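Local coordinates for beta-alanyl-CoA:ammonia lyase 2 (Clostridium propionicum, PDB 4MTU), which probably catalyses the elimination of ammonia from beta-alanyl-CoA, and its reversal, as a zinc-binding member of the hot dog fold superfamily, at residues D45-L50 with K126-G131; E39-V44 with G73-V78; L50-K55 with S121-K126; R28-W33 with I57-P62. All blocks are in the same frame, centred on the assembly; numbering follows the deposited sequence.

Contact 1: residues D45-L50 with K126-G131; sequences DGDISL and KDNQRG. With ZN (zinc ion), chain B.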
loop_
_atom_site.group_PDB
_atom_site.type_symbol
_atom_site.label_atom_id
_atom_site.label_comp_id
_atom_site.label_asym_id
_atom_site.label_seq_id
_atom_site.Cartn_x
_atom_site.Cartn_y
_atom_site.Cartn_z
ATOM N N ASP A 45 -30.209 -0.774 5.215
ATOM C CA ASP A 45 -30.693 0.589 5.510
ATOM C C ASP A 45 -30.013 1.679 4.697
ATOM O O ASP A 45 -30.230 2.866 5.008
ATOM C CB ASP A 45 -30.751 0.877 6.984
ATOM C CG ASP A 45 -32.066 0.604 7.661
ATOM O OD1 ASP A 45 -32.130 -0.033 8.725
ATOM O OD2 ASP A 45 -33.135 1.005 7.093
ATOM N N GLY A 46 -29.257 1.363 3.665
ATOM C CA GLY A 46 -28.850 2.375 2.723
ATOM C C GLY A 46 -27.814 3.377 3.206
ATOM O O GLY A 46 -27.771 4.507 2.683
ATOM N N ASP A 47 -26.949 2.966 4.124
ATOM C CA ASP A 47 -25.898 3.823 4.665
ATOM C C ASP A 47 -24.662 2.951 4.921
ATOM O O ASP A 47 -24.835 1.783 5.288
ATOM C CB ASP A 47 -26.377 4.483 5.943
ATOM C CG ASP A 47 -25.481 5.611 6.396
ATOM O OD1 ASP A 47 -24.483 5.346 7.136
ATOM O OD2 ASP A 47 -25.732 6.784 6.024
ATOM N N ILE A 48 -23.497 3.508 4.769
ATOM C CA ILE A 48 -22.284 2.704 4.999
ATOM C C ILE A 48 -22.083 2.369 6.475
ATOM O O ILE A 48 -21.363 1.398 6.749
ATOM C CB ILE A 48 -21.023 3.354 4.435
ATOM C CG1 ILE A 48 -20.751 4.773 5.004
ATOM C CG2 ILE A 48 -21.078 3.329 2.917
ATOM C CD1 ILE A 48 -19.342 5.285 4.700
ATOM N N SER A 49 -22.723 3.076 7.403
ATOM C CA SER A 49 -22.715 2.800 8.834
ATOM C C SER A 49 -21.379 3.159 9.479
ATOM O O SER A 49 -20.425 3.596 8.818
ATOM C CB SER A 49 -23.107 1.341 9.161
ATOM O OG SER A 49 -22.036 0.433 9.225
ATOM N N LEU A 50 -21.359 2.952 10.794
ATOM C CA LEU A 50 -20.177 3.100 11.637
ATOM C C LEU A 50 -20.049 1.743 12.365
ATOM O O LEU A 50 -21.025 1.188 12.895
ATOM C CB LEU A 50 -20.309 4.257 12.589
ATOM C CG LEU A 50 -20.456 5.663 11.909
ATOM C CD1 LEU A 50 -20.915 6.695 12.953
ATOM C CD2 LEU A 50 -19.213 6.070 11.147
ATOM N N LYS A 126 -30.629 6.947 13.456
ATOM C CA LYS A 126 -32.004 6.852 12.981
ATOM C C LYS A 126 -32.267 7.759 11.802
ATOM O O LYS A 126 -32.919 7.311 10.817
ATOM C CB LYS A 126 -32.954 7.074 14.173
ATOM C CG LYS A 126 -34.181 6.205 14.033
ATOM C CD LYS A 126 -33.939 4.662 14.194
ATOM C CE LYS A 126 -35.139 3.975 13.526
ATOM N NZ LYS A 126 -35.148 2.483 13.627
ATOM N N ASP A 127 -31.762 8.976 11.843
ATOM C CA ASP A 127 -32.033 9.951 10.776
ATOM C C ASP A 127 -31.376 9.542 9.446
ATOM O O ASP A 127 -31.738 10.063 8.399
ATOM C CB ASP A 127 -31.595 11.368 11.138
ATOM C CG ASP A 127 -32.321 12.060 12.264
ATOM O OD1 ASP A 127 -33.423 11.575 12.668
ATOM O OD2 ASP A 127 -31.868 13.073 12.856
ATOM N N ASN A 128 -30.333 8.690 9.475
ATOM C CA ASN A 128 -29.625 8.240 8.323
ATOM C C ASN A 128 -30.122 6.898 7.790
ATOM O O ASN A 128 -29.624 6.445 6.728
ATOM C CB ASN A 128 -28.125 8.084 8.590
ATOM C CG ASN A 128 -27.468 9.431 8.837
ATOM O OD1 ASN A 128 -27.819 10.416 8.213
ATOM N ND2 ASN A 128 -26.591 9.446 9.817
ATOM N N GLN A 129 -31.067 6.242 8.444
ATOM C CA GLN A 129 -31.605 4.979 7.938
ATOM C C GLN A 129 -32.588 5.273 6.782
ATOM O O GLN A 129 -33.419 6.175 6.844
ATOM C CB GLN A 129 -32.312 4.214 9.019
ATOM C CG GLN A 129 -31.361 3.749 10.133
ATOM C CD GLN A 129 -32.028 3.122 11.325
ATOM O OE1 GLN A 129 -33.190 2.664 11.243
ATOM N NE2 GLN A 129 -31.336 2.976 12.429
ATOM N N ARG A 130 -32.464 4.498 5.713
ATOM C CA ARG A 130 -33.223 4.730 4.478
ATOM C C ARG A 130 -34.076 3.577 4.066
ATOM O O ARG A 130 -34.705 3.610 3.011
ATOM C CB ARG A 130 -32.308 5.198 3.332
ATOM C CG ARG A 130 -31.479 6.414 3.712
ATOM C CD ARG A 130 -30.814 7.112 2.560
ATOM N NE ARG A 130 -30.020 6.152 1.754
ATOM C CZ ARG A 130 -30.184 5.870 0.501
ATOM N NH1 ARG A 130 -31.048 6.478 -0.300
ATOM N NH2 ARG A 130 -29.406 4.935 -0.084
ATOM N N GLY A 131 -34.127 2.518 4.874
ATOM C CA GLY A 131 -34.851 1.320 4.547
ATOM C C GLY A 131 -34.014 0.390 3.604
ATOM O O GLY A 131 -32.937 0.736 3.119
HETATM ZN ZN ZN B . -34.441 0.113 8.536
HETATM O O HOH W 1 -28.030 7.540 4.847
HETATM O O HOH W 2 -34.832 2.043 9.289
HETATM O O HOH W 3 -36.325 0.226 7.617
HETATM O O HOH W 4 -34.320 -1.761 7.466
#
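Asp45 and Gly131 bring the two backbones within 4.3 Å of each other, CA to CA, where the loop leaving the long helix of the hot dog fold meets the loop after strand 106-123, beside a zinc ion. The chain has turned out of its helix at Gly46, with positive phi, and Arg130 N donates to Asp45 O at 2.9 Å. A weak bond, bent to 130° at the hydrogen, runs from Gly131 N to Asp45 OD2. The Asp45 carboxylate chelates zinc through both oxygens, OD2 at 2.1 Å and OD1 at 2.3 Å; His142 and three waters complete the site. OD1 is also hydrogen-bonded to Tyr83, which together with the metal should limit rotation of the carboxylate. Gln129 acts in the second shell: its CB packs 3.8 Å from Asp45 OD2, while its OE1 accepts from a zinc-bound water and from Lys126 NZ, and its NE2 is held by Ile124 O. Asp47 OD1 closes an Asx turn with Ser49 N, and OD2, hydrogen-bonded to Thr104 OG1 of a second subunit, reaches Asn128 O through a water. Arg130, bent at chi3 (-53°) and also hydrogen-bonded by NH2 to Ala106 O of that subunit, directs two nitrogens at Gly46 O, in its guanidinium plane: NE at 2.9 Å and nearly straight (164°), NH2 at 3.2 Å.

Contact 2: residues E39-V44 with G73-V78; sequences ELMVYV and GWIEKV
Leu40 meets Gly73, Trp74 and Ile75 with almost every carbon of its side chain. Its CB lies 4.1 Å from Ile75 CG1. CG stands anti to the carbonyl carbon (chi1 -67°), and beyond it the two methyls reach the strand backbone: CD1 comes 3.7 Å from Trp74 N and also touches Gly73 C, while CD2 rests near Gly73 O and Trp74 CA. Two residues past Gly73, Ile75 points back at the helix, and its CD1 is met by two helix residues. Val44 presents all three of its side-chain carbons to that methyl, CB closest at 3.7 Å, and Met41, its chain bent at chi2 and chi3, brings CE to 3.8 Å from it. Beyond the beta bulge at Glu76 and Lys77, where both residues face Thr84, Val78 CG2 makes a looser contact with Val44 CG2 at 4.3 Å. Val78 also touches the zinc ligand His142, so the apolar layer runs on to the metal site. Helix 39-44 and strand 73-75 pass 9.1 Å apart with axes 35° from parallel, the buried helix-on-sheet packing by which the hot dog fold wraps its sheet round a central helix.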
loop_
_atom_site.group_PDB
_atom_site.type_symbol
_atom_site.label_atom_id
_atom_site.label_comp_id
_atom_site.label_asym_id
_atom_site.label_seq_id
_atom_site.Cartn_x
_atom_site.Cartn_y
_atom_site.Cartn_z
ATOM N N GLU A 39 -21.212 -3.734 3.652
ATOM C CA GLU A 39 -22.103 -4.164 2.578
ATOM C C GLU A 39 -23.478 -4.529 3.151
ATOM O O GLU A 39 -24.536 -4.167 2.588
ATOM C CB GLU A 39 -21.483 -5.346 1.829
ATOM C CG GLU A 39 -22.159 -5.592 0.498
ATOM C CD GLU A 39 -21.530 -6.667 -0.361
ATOM O OE1 GLU A 39 -20.369 -7.016 -0.174
ATOM O OE2 GLU A 39 -22.231 -7.133 -1.311
ATOM N N LEU A 40 -23.512 -5.258 4.266
ATOM C CA LEU A 40 -24.755 -5.598 4.929
ATOM C C LEU A 40 -25.578 -4.330 5.321
ATOM O O LEU A 40 -26.793 -4.336 5.181
ATOM C CB LEU A 40 -24.511 -6.434 6.178
ATOM C CG LEU A 40 -23.959 -7.853 5.952
ATOM C CD1 LEU A 40 -23.450 -8.437 7.246
ATOM C CD2 LEU A 40 -25.038 -8.744 5.380
ATOM N N MET A 41 -24.886 -3.316 5.789
ATOM C CA MET A 41 -25.558 -2.103 6.212
ATOM C C MET A 41 -26.101 -1.332 5.009
ATOM O O MET A 41 -27.216 -0.741 5.083
ATOM C CB MET A 41 -24.616 -1.251 7.074
ATOM C CG MET A 41 -24.272 -1.891 8.394
ATOM S SD MET A 41 -25.689 -2.292 9.449
ATOM C CE MET A 41 -25.935 -4.024 9.098
ATOM N N VAL A 42 -25.368 -1.303 3.927
ATOM C CA VAL A 42 -25.878 -0.712 2.699
ATOM C C VAL A 42 -27.197 -1.377 2.318
ATOM O O VAL A 42 -28.184 -0.720 1.956
ATOM C CB VAL A 42 -24.823 -0.824 1.553
ATOM C CG1 VAL A 42 -25.449 -0.384 0.220
ATOM C CG2 VAL A 42 -23.584 0.005 1.906
ATOM N N TYR A 43 -27.205 -2.702 2.364
ATOM C CA TYR A 43 -28.403 -3.435 1.962
ATOM C C TYR A 43 -29.595 -3.292 2.913
ATOM O O TYR A 43 -30.730 -3.237 2.476
ATOM C CB TYR A 43 -28.079 -4.920 1.760
ATOM C CG TYR A 43 -27.107 -5.206 0.654
ATOM C CD1 TYR A 43 -26.891 -4.347 -0.418
ATOM C CD2 TYR A 43 -26.353 -6.385 0.661
ATOM C CE1 TYR A 43 -25.989 -4.613 -1.413
ATOM C CE2 TYR A 43 -25.459 -6.645 -0.341
ATOM C CZ TYR A 43 -25.262 -5.787 -1.383
ATOM O OH TYR A 43 -24.336 -6.031 -2.368
ATOM N N VAL A 44 -29.326 -3.240 4.214
ATOM C CA VAL A 44 -30.439 -3.221 5.177
ATOM C C VAL A 44 -31.022 -1.828 5.346
ATOM O O VAL A 44 -32.222 -1.692 5.633
ATOM C CB VAL A 44 -30.029 -3.849 6.540
ATOM C CG1 VAL A 44 -29.208 -2.930 7.372
ATOM C CG2 VAL A 44 -31.302 -4.333 7.239
ATOM N N GLY A 73 -20.506 -12.890 6.215
ATOM C CA GLY A 73 -21.161 -12.175 7.259
ATOM C C GLY A 73 -22.652 -12.125 7.027
ATOM O O GLY A 73 -23.134 -12.168 5.889
ATOM N N TRP A 74 -23.382 -12.002 8.141
ATOM C CA TRP A 74 -24.851 -11.865 8.020
ATOM C C TRP A 74 -25.344 -11.116 9.266
ATOM O O TRP A 74 -24.728 -11.074 10.313
ATOM C CB TRP A 74 -25.517 -13.221 7.882
ATOM C CG TRP A 74 -25.313 -14.188 8.985
ATOM C CD1 TRP A 74 -26.152 -14.351 10.054
ATOM C CD2 TRP A 74 -24.218 -15.097 9.161
ATOM N NE1 TRP A 74 -25.634 -15.325 10.858
ATOM C CE2 TRP A 74 -24.456 -15.804 10.357
ATOM C CE3 TRP A 74 -23.067 -15.378 8.443
ATOM C CZ2 TRP A 74 -23.560 -16.795 10.822
ATOM C CZ3 TRP A 74 -22.212 -16.338 8.894
ATOM C CH2 TRP A 74 -22.429 -17.048 10.064
ATOM N N ILE A 75 -26.529 -10.521 9.074
ATOM C CA ILE A 75 -27.233 -9.876 10.153
ATOM C C ILE A 75 -27.980 -10.878 10.974
ATOM O O ILE A 75 -28.818 -11.620 10.436
ATOM C CB ILE A 75 -28.201 -8.782 9.625
ATOM C CG1 ILE A 75 -27.472 -7.752 8.749
ATOM C CG2 ILE A 75 -28.941 -8.155 10.790
ATOM C CD1 ILE A 75 -28.383 -6.715 8.097
ATOM N N GLU A 76 -27.733 -10.926 12.252
ATOM C CA GLU A 76 -28.465 -11.763 13.188
ATOM C C GLU A 76 -29.646 -10.983 13.766
ATOM O O GLU A 76 -30.727 -11.602 13.965
ATOM C CB GLU A 76 -27.566 -12.210 14.322
ATOM C CG GLU A 76 -28.262 -13.305 15.090
ATOM N N LYS A 77 -29.525 -9.723 14.117
ATOM C CA LYS A 77 -30.578 -8.950 14.753
ATOM C C LYS A 77 -30.477 -7.507 14.289
ATOM O O LYS A 77 -29.435 -6.858 14.278
ATOM C CB LYS A 77 -30.424 -8.935 16.261
ATOM C CG LYS A 77 -31.248 -8.065 17.165
ATOM C CD LYS A 77 -30.864 -8.340 18.615
ATOM N N VAL A 78 -31.638 -6.995 13.847
ATOM C CA VAL A 78 -31.852 -5.602 13.547
ATOM C C VAL A 78 -32.367 -4.891 14.812
ATOM O O VAL A 78 -33.472 -5.231 15.270
ATOM C CB VAL A 78 -32.860 -5.379 12.361
ATOM C CG1 VAL A 78 -33.138 -3.935 12.189
ATOM C CG2 VAL A 78 -32.305 -6.033 11.107
#

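Contact 3: residues L50-K55 with S121-K126; sequences LFLGYK and SLFIAK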
loop_
_atom_site.group_PDB
_atom_site.type_symbol
_atom_site.label_atom_id
_atom_site.label_comp_id
_atom_site.label_asym_id
_atom_site.label_seq_id
_atom_site.Cartn_x
_atom_site.Cartn_y
_atom_site.Cartn_z
ATOM N N LEU A 50 -21.359 2.952 10.794
ATOM C CA LEU A 50 -20.177 3.100 11.637
ATOM C C LEU A 50 -20.049 1.743 12.365
ATOM O O LEU A 50 -21.025 1.188 12.895
ATOM C CB LEU A 50 -20.309 4.257 12.589
ATOM C CG LEU A 50 -20.456 5.663 11.909
ATOM C CD1 LEU A 50 -20.915 6.695 12.953
ATOM C CD2 LEU A 50 -19.213 6.070 11.147
ATOM N N PHE A 51 -18.841 1.198 12.442
ATOM C CA PHE A 51 -18.618 -0.057 13.154
ATOM C C PHE A 51 -18.439 0.212 14.673
ATOM O O PHE A 51 -17.585 1.000 15.071
ATOM C CB PHE A 51 -17.397 -0.745 12.502
ATOM C CG PHE A 51 -17.520 -2.269 12.554
ATOM C CD1 PHE A 51 -17.733 -2.928 11.305
ATOM C CD2 PHE A 51 -17.417 -3.015 13.689
ATOM C CE1 PHE A 51 -17.889 -4.325 11.321
ATOM C CE2 PHE A 51 -17.594 -4.363 13.739
ATOM C CZ PHE A 51 -17.829 -4.988 12.540
ATOM N N LEU A 52 -19.280 -0.329 15.560
ATOM C CA LEU A 52 -19.275 -0.112 16.989
ATOM C C LEU A 52 -18.266 -0.947 17.765
ATOM O O LEU A 52 -17.687 -0.518 18.754
ATOM C CB LEU A 52 -20.647 -0.416 17.641
ATOM C CG LEU A 52 -21.761 0.574 17.190
ATOM C CD1 LEU A 52 -23.080 0.085 17.757
ATOM C CD2 LEU A 52 -21.452 1.966 17.698
ATOM N N GLY A 53 -18.135 -2.213 17.372
ATOM C CA GLY A 53 -17.233 -3.107 18.134
ATOM C C GLY A 53 -17.509 -4.536 17.781
ATOM O O GLY A 53 -18.342 -4.906 16.947
ATOM N N TYR A 54 -16.710 -5.394 18.460
ATOM C CA TYR A 54 -16.806 -6.835 18.353
ATOM C C TYR A 54 -16.867 -7.454 19.709
ATOM O O TYR A 54 -16.211 -7.101 20.659
ATOM C CB TYR A 54 -15.607 -7.412 17.636
ATOM C CG TYR A 54 -15.441 -7.140 16.157
ATOM C CD1 TYR A 54 -14.705 -6.068 15.691
ATOM C CD2 TYR A 54 -15.974 -7.975 15.210
ATOM C CE1 TYR A 54 -14.518 -5.811 14.377
ATOM C CE2 TYR A 54 -15.794 -7.767 13.871
ATOM C CZ TYR A 54 -15.056 -6.666 13.423
ATOM O OH TYR A 54 -14.892 -6.500 12.100
ATOM N N LYS A 55 -17.369 -8.745 19.644
ATOM C CA LYS A 55 -17.201 -9.731 20.731
ATOM C C LYS A 55 -16.718 -11.055 20.159
ATOM O O LYS A 55 -17.127 -11.491 19.068
ATOM C CB LYS A 55 -18.545 -9.957 21.463
ATOM N N SER A 121 -21.013 -5.476 15.922
ATOM C CA SER A 121 -22.162 -4.594 15.837
ATOM C C SER A 121 -21.840 -3.321 15.102
ATOM O O SER A 121 -20.735 -2.772 15.243
ATOM C CB SER A 121 -22.459 -4.269 17.294
ATOM O OG SER A 121 -23.154 -5.371 17.851
ATOM N N LEU A 122 -22.777 -2.909 14.289
ATOM C CA LEU A 122 -22.690 -1.744 13.455
ATOM C C LEU A 122 -23.874 -0.795 13.809
ATOM O O LEU A 122 -24.858 -1.218 14.382
ATOM C CB LEU A 122 -22.652 -2.001 11.961
ATOM C CG LEU A 122 -21.467 -2.898 11.522
ATOM C CD1 LEU A 122 -21.853 -4.335 11.545
ATOM C CD2 LEU A 122 -20.942 -2.495 10.154
ATOM N N PHE A 123 -23.685 0.479 13.476
ATOM C CA PHE A 123 -24.634 1.532 13.877
ATOM C C PHE A 123 -24.970 2.412 12.687
ATOM O O PHE A 123 -24.117 2.820 11.923
ATOM C CB PHE A 123 -23.940 2.408 14.940
ATOM C CG PHE A 123 -24.692 3.618 15.387
ATOM C CD1 PHE A 123 -25.605 3.525 16.422
ATOM C CD2 PHE A 123 -24.470 4.846 14.798
ATOM C CE1 PHE A 123 -26.279 4.657 16.825
ATOM C CE2 PHE A 123 -25.142 5.950 15.212
ATOM C CZ PHE A 123 -26.029 5.829 16.215
ATOM N N ILE A 124 -26.287 2.671 12.563
ATOM C CA ILE A 124 -26.745 3.712 11.634
ATOM C C ILE A 124 -27.679 4.618 12.448
ATOM O O ILE A 124 -28.694 4.143 12.947
ATOM C CB ILE A 124 -27.447 3.205 10.391
ATOM C CG1 ILE A 124 -26.631 2.184 9.631
ATOM C CG2 ILE A 124 -27.871 4.396 9.505
ATOM C CD1 ILE A 124 -27.406 1.436 8.563
ATOM N N ALA A 125 -27.364 5.904 12.565
ATOM C CA ALA A 125 -28.238 6.837 13.309
ATOM C C ALA A 125 -29.626 6.823 12.647
ATOM O O ALA A 125 -29.755 6.699 11.432
ATOM C CB ALA A 125 -27.675 8.234 13.286
ATOM N N LYS A 126 -30.629 6.947 13.456
ATOM C CA LYS A 126 -32.004 6.852 12.981
ATOM C C LYS A 126 -32.267 7.759 11.802
ATOM O O LYS A 126 -32.919 7.311 10.817
ATOM C CB LYS A 126 -32.954 7.074 14.173
ATOM C CG LYS A 126 -34.181 6.205 14.033
ATOM C CD LYS A 126 -33.939 4.662 14.194
ATOM C CE LYS A 126 -35.139 3.975 13.526
ATOM N NZ LYS A 126 -35.148 2.483 13.627
#
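With CG anti to its carbonyl carbon (chi1 -58°), Leu122 lays that atom over one face of the Phe51 ring, a CH-pi contact 4.0 Å from the centroid and 22° off the normal. Leu122 CD2 presses closer still, 3.4 Å from Phe51 CD1 at the rim. On the other face of the sheet Phe123 has CG anti to the backbone N (chi1 174°), and the ring swings away, leaving CB to meet Leu52 CG at 3.6 Å. The strands are antiparallel. Leu50 and Phe123 form a hydrogen-bonded pair, joined by Leu50 N to Phe123 O at 3.0 Å and Phe123 N to Leu50 O at 2.8 Å; Phe51 and Leu122 are the non-hydrogen-bonded pair that follows. A classic beta bulge then sets both Leu52 and Gly53 opposite Ser121, whose O accepts from Leu52 N at 2.9 Å and, weakly, from Gly53 N. Ser121 N returns a bond to Gly53 O at 2.9 Å. Gly53 and Tyr54 also pair with an antiparallel strand of a third subunit, so the sheet continues across that interface. The chemistry therefore divides the work: main-chain polarity fixes the register, including the extra residue, while Phe51 with Leu122, and Leu52 with Phe123, add apolar contacts.

Contact 4: residues R28-W33 with I57-P62; sequences RIVNQW and IEFTAP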
loop_
_atom_site.group_PDB
_atom_site.type_symbol
_atom_site.label_atom_id
_atom_site.label_comp_id
_atom_site.label_asym_id
_atom_site.label_seq_id
_atom_site.Cartn_x
_atom_site.Cartn_y
_atom_site.Cartn_z
ATOM N N ARG A 28 -5.901 -8.606 9.228
ATOM C CA ARG A 28 -6.349 -8.594 7.832
ATOM C C ARG A 28 -7.765 -9.141 7.709
ATOM O O ARG A 28 -8.549 -8.694 6.863
ATOM C CB ARG A 28 -5.366 -9.424 6.985
ATOM C CG ARG A 28 -5.756 -9.577 5.522
ATOM C CD ARG A 28 -5.695 -8.294 4.778
ATOM N NE ARG A 28 -6.127 -8.410 3.377
ATOM C CZ ARG A 28 -7.371 -8.359 2.998
ATOM N NH1 ARG A 28 -8.359 -8.206 3.875
ATOM N NH2 ARG A 28 -7.675 -8.435 1.712
ATOM N N ILE A 29 -8.091 -10.157 8.534
ATOM C CA ILE A 29 -9.445 -10.697 8.524
ATOM C C ILE A 29 -10.440 -9.649 9.040
ATOM O O ILE A 29 -11.527 -9.477 8.486
ATOM C CB ILE A 29 -9.513 -11.971 9.420
ATOM C CG1 ILE A 29 -8.635 -13.082 8.838
ATOM C CG2 ILE A 29 -10.948 -12.386 9.592
ATOM C CD1 ILE A 29 -8.480 -14.292 9.764
ATOM N N VAL A 30 -10.064 -8.940 10.121
ATOM C CA VAL A 30 -10.923 -7.916 10.690
ATOM C C VAL A 30 -11.138 -6.784 9.681
ATOM O O VAL A 30 -12.273 -6.303 9.574
ATOM C CB VAL A 30 -10.339 -7.426 12.016
ATOM C CG1 VAL A 30 -11.239 -6.354 12.624
ATOM C CG2 VAL A 30 -10.133 -8.590 12.991
ATOM N N ASN A 31 -10.148 -6.436 8.915
ATOM C CA ASN A 31 -10.309 -5.449 7.856
ATOM C C ASN A 31 -11.426 -5.878 6.896
ATOM O O ASN A 31 -12.310 -5.126 6.525
ATOM C CB ASN A 31 -8.956 -5.266 7.177
ATOM C CG ASN A 31 -9.049 -4.243 6.080
ATOM O OD1 ASN A 31 -9.866 -3.378 6.136
ATOM N ND2 ASN A 31 -8.269 -4.344 5.041
ATOM N N GLN A 32 -11.351 -7.163 6.476
ATOM C CA GLN A 32 -12.335 -7.650 5.526
ATOM C C GLN A 32 -13.732 -7.730 6.143
ATOM O O GLN A 32 -14.712 -7.378 5.468
ATOM C CB GLN A 32 -11.935 -9.025 4.926
ATOM C CG GLN A 32 -12.556 -9.205 3.583
ATOM C CD GLN A 32 -12.065 -8.212 2.572
ATOM O OE1 GLN A 32 -10.858 -7.890 2.544
ATOM N NE2 GLN A 32 -12.928 -7.703 1.745
ATOM N N TRP A 33 -13.833 -8.164 7.390
ATOM C CA TRP A 33 -15.158 -8.194 8.057
ATOM C C TRP A 33 -15.738 -6.777 8.155
ATOM O O TRP A 33 -16.968 -6.643 8.064
ATOM C CB TRP A 33 -15.020 -8.811 9.413
ATOM C CG TRP A 33 -14.835 -10.313 9.407
ATOM C CD1 TRP A 33 -15.184 -11.186 8.426
ATOM C CD2 TRP A 33 -14.287 -11.086 10.481
ATOM N NE1 TRP A 33 -14.883 -12.486 8.806
ATOM C CE2 TRP A 33 -14.324 -12.427 10.084
ATOM C CE3 TRP A 33 -13.730 -10.743 11.716
ATOM C CZ2 TRP A 33 -13.868 -13.484 10.915
ATOM C CZ3 TRP A 33 -13.273 -11.750 12.518
ATOM C CH2 TRP A 33 -13.331 -13.111 12.119
ATOM N N ILE A 57 -13.902 -12.234 18.923
ATOM C CA ILE A 57 -13.136 -12.578 17.722
ATOM C C ILE A 57 -12.282 -13.791 18.100
ATOM O O ILE A 57 -11.544 -13.722 19.113
ATOM C CB ILE A 57 -12.266 -11.460 17.208
ATOM C CG1 ILE A 57 -13.096 -10.255 16.752
ATOM C CG2 ILE A 57 -11.350 -11.990 16.117
ATOM C CD1 ILE A 57 -12.302 -9.073 16.335
ATOM N N GLU A 58 -12.313 -14.860 17.329
ATOM C CA GLU A 58 -11.425 -15.965 17.455
ATOM C C GLU A 58 -10.706 -16.249 16.138
ATOM O O GLU A 58 -11.337 -16.332 15.108
ATOM C CB GLU A 58 -12.219 -17.206 17.861
ATOM C CG GLU A 58 -13.074 -17.086 19.084
ATOM N N PHE A 59 -9.381 -16.305 16.215
ATOM C CA PHE A 59 -8.526 -16.619 15.090
ATOM C C PHE A 59 -8.135 -18.089 15.249
ATOM O O PHE A 59 -7.507 -18.457 16.268
ATOM C CB PHE A 59 -7.295 -15.758 15.014
ATOM C CG PHE A 59 -7.589 -14.241 14.894
ATOM C CD1 PHE A 59 -8.355 -13.764 13.812
ATOM C CD2 PHE A 59 -7.111 -13.372 15.798
ATOM C CE1 PHE A 59 -8.568 -12.376 13.699
ATOM C CE2 PHE A 59 -7.313 -11.998 15.681
ATOM C CZ PHE A 59 -8.053 -11.525 14.616
ATOM N N THR A 60 -8.478 -18.929 14.286
ATOM C CA THR A 60 -8.460 -20.373 14.481
ATOM C C THR A 60 -7.452 -21.098 13.609
ATOM O O THR A 60 -7.238 -22.284 13.876
ATOM C CB THR A 60 -9.869 -20.953 14.223
ATOM O OG1 THR A 60 -10.291 -20.567 12.958
ATOM C CG2 THR A 60 -10.892 -20.348 15.161
ATOM N N ALA A 61 -6.852 -20.501 12.613
ATOM C CA ALA A 61 -5.837 -21.125 11.765
ATOM C C ALA A 61 -4.977 -20.039 11.155
ATOM O O ALA A 61 -5.529 -18.995 10.796
ATOM C CB ALA A 61 -6.446 -21.930 10.612
ATOM N N PRO A 62 -3.687 -20.268 10.961
ATOM C CA PRO A 62 -2.832 -19.232 10.372
ATOM C C PRO A 62 -3.145 -19.065 8.902
ATOM O O PRO A 62 -3.545 -20.003 8.233
ATOM C CB PRO A 62 -1.419 -19.808 10.584
ATOM C CG PRO A 62 -1.615 -21.295 10.598
ATOM C CD PRO A 62 -2.940 -21.540 11.259
#
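Phe59 and Val30 meet edge-on: Val30 CG2 lies in the plane of the phenyl ring, 3.9 Å from Phe59 CZ. Over one face of that ring sits Ile57 CG2, 3.6 Å above the plane and shifted toward the rim, while Ile29 CD1 approaches obliquely, 4.1 Å from Phe59 CD1. The indole of Trp33 is dressed in a similar way. One face carries Ile29 CG2, 3.3 Å above its plane, and the edge meets Ile57 CG2, 4.1 Å from Trp33 CZ3. A single isoleucine methyl on the strand thus touches one aromatic ring from above and another at its rim. Ile29 also reaches both rings from the helix, with two branches: CG2, anti to the backbone N, covers the indole, whereas CG1 stands anti to the carbonyl carbon (chi1 -65°), and with chi2 extended (171°) CD1 reaches Phe59. Val30 crosses Ile57 and Phe59 at about a right angle, with its CG2 4.0 Å from Ile57 CD1. Packing here is purely apolar; the indole NE1 is satisfied by Glu88 O. The axis of helix 28-33 passes 10.8 Å from that of strand 57-59, the two directions 134° apart. On the helix, Trp33 and Ile29 also touch Tyr71 of strand 68-78, and Trp33 meets Phe87 of strand 82-95. Strand 50-59, for its part, bonds through Glu58 to Thr117 of strand 106-123 and pairs through Ile57 and Glu58 with an antiparallel strand of a third subunit, so the helix packs on a sheet that runs on into the neighbour.

How the contacts relate
Along the chain, helix 27-45 supplies contact 4 and then contact 2, contact 1 begins where the helix gives way to the loop, and strand 50-59 follows with contact 3 and the second half of contact 4. Strand 68-78 then completes contact 2, and strand 106-123 with the loop after it completes contacts 3 and 1. Contacts 2, 3 and 4 all reach the one antiparallel sheet. Contacts 1, 2 and 3 cluster with centres about 11 Å from each other at the zinc-bearing end, where Met41 and Ser49 both touch Leu122. The centre of contact 4 lies about 26 Å from that of contact 1, so one helix links packing near the third subunit to the metal-site end, which itself borders the second.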